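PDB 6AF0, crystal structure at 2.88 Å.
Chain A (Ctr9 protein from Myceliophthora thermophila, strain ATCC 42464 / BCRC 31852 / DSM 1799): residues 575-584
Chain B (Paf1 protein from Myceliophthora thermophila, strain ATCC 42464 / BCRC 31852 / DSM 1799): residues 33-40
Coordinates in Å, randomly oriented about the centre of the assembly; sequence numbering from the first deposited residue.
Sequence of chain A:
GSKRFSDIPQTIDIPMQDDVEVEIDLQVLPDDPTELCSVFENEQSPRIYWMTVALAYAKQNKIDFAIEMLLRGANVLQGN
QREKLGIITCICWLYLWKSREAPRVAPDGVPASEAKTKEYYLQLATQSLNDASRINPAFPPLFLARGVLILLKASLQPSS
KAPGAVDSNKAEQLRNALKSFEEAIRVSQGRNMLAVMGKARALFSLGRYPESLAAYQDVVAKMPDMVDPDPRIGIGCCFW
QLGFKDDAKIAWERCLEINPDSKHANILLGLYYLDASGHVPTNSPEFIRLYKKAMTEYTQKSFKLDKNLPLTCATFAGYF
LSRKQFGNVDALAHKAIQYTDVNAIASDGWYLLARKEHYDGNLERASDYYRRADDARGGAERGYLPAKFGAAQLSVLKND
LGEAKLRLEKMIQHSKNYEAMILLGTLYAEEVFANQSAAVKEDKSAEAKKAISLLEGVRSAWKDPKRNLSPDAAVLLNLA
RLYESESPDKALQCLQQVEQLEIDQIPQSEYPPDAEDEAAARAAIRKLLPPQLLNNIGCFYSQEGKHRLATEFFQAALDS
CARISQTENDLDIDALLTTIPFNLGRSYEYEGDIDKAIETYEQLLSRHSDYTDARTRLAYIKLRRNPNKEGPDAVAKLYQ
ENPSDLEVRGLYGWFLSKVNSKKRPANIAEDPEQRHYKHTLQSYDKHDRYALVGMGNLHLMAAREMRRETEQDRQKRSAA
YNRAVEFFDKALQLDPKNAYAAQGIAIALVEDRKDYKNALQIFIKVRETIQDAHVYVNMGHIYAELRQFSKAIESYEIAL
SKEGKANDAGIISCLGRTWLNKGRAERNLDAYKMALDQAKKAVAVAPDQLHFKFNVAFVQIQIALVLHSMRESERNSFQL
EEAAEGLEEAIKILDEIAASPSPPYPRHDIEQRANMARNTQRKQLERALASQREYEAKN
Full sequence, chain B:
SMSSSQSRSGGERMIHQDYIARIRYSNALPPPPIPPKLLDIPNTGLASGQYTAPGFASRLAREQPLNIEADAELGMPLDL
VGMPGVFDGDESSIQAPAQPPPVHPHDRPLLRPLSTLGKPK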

# COMPACT_ATOMS: atom_id res chain seq x y z
N ALA A 575 2.74 -10.71 31.87
CA ALA A 575 3.20 -11.33 30.61
C ALA A 575 4.42 -10.63 29.99
O ALA A 575 5.41 -11.27 29.62
N LEU A 576 4.36 -9.32 29.87
CA LEU A 576 5.48 -8.53 29.36
C LEU A 576 6.70 -8.61 30.29
O LEU A 576 7.85 -8.50 29.84
N LEU A 577 6.44 -8.79 31.58
CA LEU A 577 7.53 -8.95 32.56
C LEU A 577 8.06 -10.38 32.64
O LEU A 577 8.95 -10.66 33.44
N THR A 578 7.48 -11.29 31.85
CA THR A 578 8.04 -12.62 31.63
C THR A 578 8.77 -12.67 30.29
O THR A 578 9.92 -13.10 30.21
N THR A 579 8.11 -12.20 29.23
CA THR A 579 8.72 -12.16 27.91
C THR A 579 9.98 -11.29 27.91
O THR A 579 11.09 -11.81 27.69
N ILE A 580 9.83 -10.00 28.17
CA ILE A 580 10.92 -9.04 27.96
C ILE A 580 12.21 -9.38 28.72
O ILE A 580 13.29 -9.26 28.15
N PRO A 581 12.11 -9.80 30.00
CA PRO A 581 13.35 -10.20 30.69
C PRO A 581 14.03 -11.46 30.14
O PRO A 581 15.21 -11.69 30.41
N PHE A 582 13.29 -12.28 29.42
CA PHE A 582 13.93 -13.35 28.70
C PHE A 582 14.73 -12.74 27.58
O PHE A 582 15.90 -13.07 27.40
N ASN A 583 14.10 -11.84 26.84
CA ASN A 583 14.75 -11.16 25.74
C ASN A 583 16.03 -10.50 26.25
O ASN A 583 17.09 -10.62 25.63
N LEU A 584 15.92 -9.84 27.40
CA LEU A 584 17.06 -9.17 28.01
C LEU A 584 18.19 -10.13 28.37
O LEU A 584 19.37 -9.82 28.17
N PRO B 33 19.00 -21.41 18.51
CA PRO B 33 19.38 -20.10 19.03
C PRO B 33 18.37 -19.59 20.03
O PRO B 33 18.76 -18.99 21.04
N ILE B 34 17.09 -19.86 19.78
CA ILE B 34 16.00 -19.29 20.59
C ILE B 34 16.19 -17.78 20.72
O ILE B 34 16.50 -17.29 21.80
N PRO B 35 16.04 -17.05 19.62
CA PRO B 35 16.24 -15.61 19.67
C PRO B 35 15.23 -14.88 20.58
O PRO B 35 14.34 -15.50 21.18
N PRO B 36 15.35 -13.55 20.69
CA PRO B 36 14.30 -12.77 21.32
C PRO B 36 12.98 -12.90 20.60
O PRO B 36 12.95 -13.31 19.45
N LYS B 37 11.92 -12.51 21.28
CA LYS B 37 10.56 -12.74 20.80
C LYS B 37 9.88 -11.44 20.52
O LYS B 37 9.92 -10.54 21.34
N LEU B 38 9.26 -11.34 19.35
CA LEU B 38 8.51 -10.15 18.96
C LEU B 38 7.26 -10.13 19.79
O LEU B 38 6.72 -11.17 20.11
N LEU B 39 6.84 -8.93 20.15
CA LEU B 39 5.58 -8.72 20.86
C LEU B 39 4.58 -7.99 19.98
O LEU B 39 4.95 -7.27 19.05
N ASP B 40 3.30 -8.22 20.25
CA ASP B 40 2.25 -7.66 19.42
C ASP B 40 2.03 -6.20 19.81
O ASP B 40 1.73 -5.91 20.95

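What polar interaction ties the Paf1 segment to the Ctr9 helix? A single hydrogen bond crosses between the two stretches: the backbone N of Lys37(B) donates to OD1 of Asn583(A), at 2.6 Å and with an N-H...acceptor angle of 158°. The CA-to-CB bond of Asn583(A) points sideways, but with chi1 at -63° (m) and chi2 at -108° the amide end comes nearer to chain B. The other end of the amide looks back to its own helix, where ND2 of Asn583(A) donates to the O of Thr579(A) at 2.6 Å. With ND2 turned to its own helix, the oxygen faces the Paf1 backbone and accepts from it. The same oxygen, OD1 of Asn583(A), lies 3.1 Å from CB of Pro36(B), so the proline ring packs against the amide beside the hydrogen bond. This is also where the backbones come closest, with the CA atoms of Asn583(A) and Pro36(B) 4.7 Å apart.

How does Leu39(B) settle against the helix? Its CB points toward chain A, and its side chain, with chi1 at -110° and chi2 at 32°, both between the usual wells, spreads its methyl groups over three helix residues. CD1 of Leu39(B) lies 3.5 Å from CG2 of Thr579(A), and CD2 of Leu39(B) is 3.8 Å from that same CG2; CD2 of Leu39(B) also reaches CG of Leu576(A) at 4.1 Å and CG1 of Ile580(A) at 4.2 Å. Leu576(A) (m, p) starts sideways and brings its end nearer, whereas Ile580(A) (m, t) points sideways and is touched lightly. Thr579(A), rotamer m, points toward Paf1 and offers its methyl to the leucine; its OG1 is hydrogen-bonded elsewhere in the structure. A contact between a threonine methyl and a leucine methyl is apolar in character, despite the hydroxyl on the same residue.

What surrounds the ring of Phe582(A)? With chi1 at 168° (t) and chi2 at 78°, the CA-to-CB bond of Phe582(A) points toward chain B, and the residue as a whole has 75 Å² covered by the Paf1 stretch. At the ring edge, CZ of Phe582(A) meets CG2 of Ile34(B) at 3.5 Å; the isoleucine is in the m, t rotamer and also points toward the helix. The carbonyl O of Pro35(B) likewise lies near the ring plane, 3.8 Å from CE2 of Phe582(A). Lys37(B) approaches obliquely, its CE 3.5 Å from the same CE2 of Phe582(A).

What lets a lysine take part in so apolar a contact? Lys37(B) points toward the helix, and its m, t, t, m side chain carries a long aliphatic stem past the phenylalanine, while its NZ is hydrogen-bonded elsewhere in the structure. Thus the methylene groups can pack against carbon without leaving the amine unsatisfied. On either side of Lys37(B) in the sequence, Pro36(B) and Leu38(B) direct their CB atoms differently: sideways for the proline, away for the leucine, which makes no contact with this part of Ctr9.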

# COMPACT_ATOMS: atom_id res chain seq x y z
CB ALA A 575 2.07 -11.38 29.59
CB LEU A 576 5.06 -7.08 29.18
CG LEU A 576 4.37 -6.72 27.86
CD1 LEU A 576 3.13 -7.56 27.57
CD2 LEU A 576 4.03 -5.24 27.89
CB LEU A 577 7.06 -8.50 33.95
CG LEU A 577 7.38 -7.08 34.47
CD1 LEU A 577 8.83 -7.00 34.91
CD2 LEU A 577 7.07 -6.00 33.45
CB THR A 578 6.99 -13.77 31.72
OG1 THR A 578 6.04 -13.66 30.65
CG2 THR A 578 6.27 -13.75 33.07
CB THR A 579 7.72 -11.66 26.85
OG1 THR A 579 6.75 -12.68 26.60
CG2 THR A 579 8.39 -11.38 25.55
CB ILE A 580 10.51 -7.59 28.28
CG1 ILE A 580 9.37 -7.17 27.37
CG2 ILE A 580 11.68 -6.64 28.06
CD1 ILE A 580 8.80 -5.82 27.72
CB PRO A 581 12.88 -10.45 32.12
CG PRO A 581 11.73 -9.54 32.26
CD PRO A 581 11.00 -9.67 30.95
CB PHE A 582 12.92 -14.34 28.13
CG PHE A 582 13.53 -15.30 27.15
CD1 PHE A 582 14.27 -16.38 27.61
CD2 PHE A 582 13.40 -15.09 25.78
CE1 PHE A 582 14.87 -17.26 26.71
CE2 PHE A 582 13.97 -15.98 24.89
CZ PHE A 582 14.71 -17.06 25.35
CB ASN A 583 13.84 -10.13 25.06
CG ASN A 583 12.62 -10.76 24.43
OD1 ASN A 583 12.51 -10.84 23.23
ND2 ASN A 583 11.70 -11.21 25.24
CB LEU A 584 16.62 -8.40 29.25
CG LEU A 584 17.75 -7.68 29.99
CD1 LEU A 584 18.35 -6.56 29.14
CD2 LEU A 584 17.26 -7.12 31.30
CB PRO B 33 19.35 -19.20 17.81
CG PRO B 33 18.40 -19.86 16.87
CD PRO B 33 18.56 -21.33 17.11
CB ILE B 34 15.91 -19.89 22.01
CG1 ILE B 34 15.91 -21.43 21.97
CG2 ILE B 34 14.64 -19.41 22.70
CD1 ILE B 34 15.68 -22.10 23.32
CB PRO B 35 16.07 -15.18 18.21
CG PRO B 35 15.26 -16.25 17.56
CD PRO B 35 15.61 -17.51 18.29
CB PRO B 36 14.82 -11.34 21.19
CG PRO B 36 16.28 -11.49 21.21
CD PRO B 36 16.58 -12.78 20.49
CB LYS B 37 9.77 -13.52 21.86
CG LYS B 37 10.36 -14.88 22.20
CD LYS B 37 10.01 -15.33 23.61
CE LYS B 37 10.67 -16.65 23.95
NZ LYS B 37 10.50 -17.66 22.86
CB LEU B 38 8.10 -10.15 17.47
CG LEU B 38 9.00 -9.56 16.36
CD1 LEU B 38 9.52 -8.18 16.75
CD2 LEU B 38 10.17 -10.46 16.08
CB LEU B 39 5.81 -7.99 22.19
CG LEU B 39 5.58 -8.84 23.44
CD1 LEU B 39 5.92 -10.32 23.24
CD2 LEU B 39 6.38 -8.27 24.61
CB ASP B 40 0.95 -8.47 19.54
CG ASP B 40 0.29 -8.70 18.19
OD1 ASP B 40 0.51 -7.89 17.26
OD2 ASP B 40 -0.44 -9.71 18.07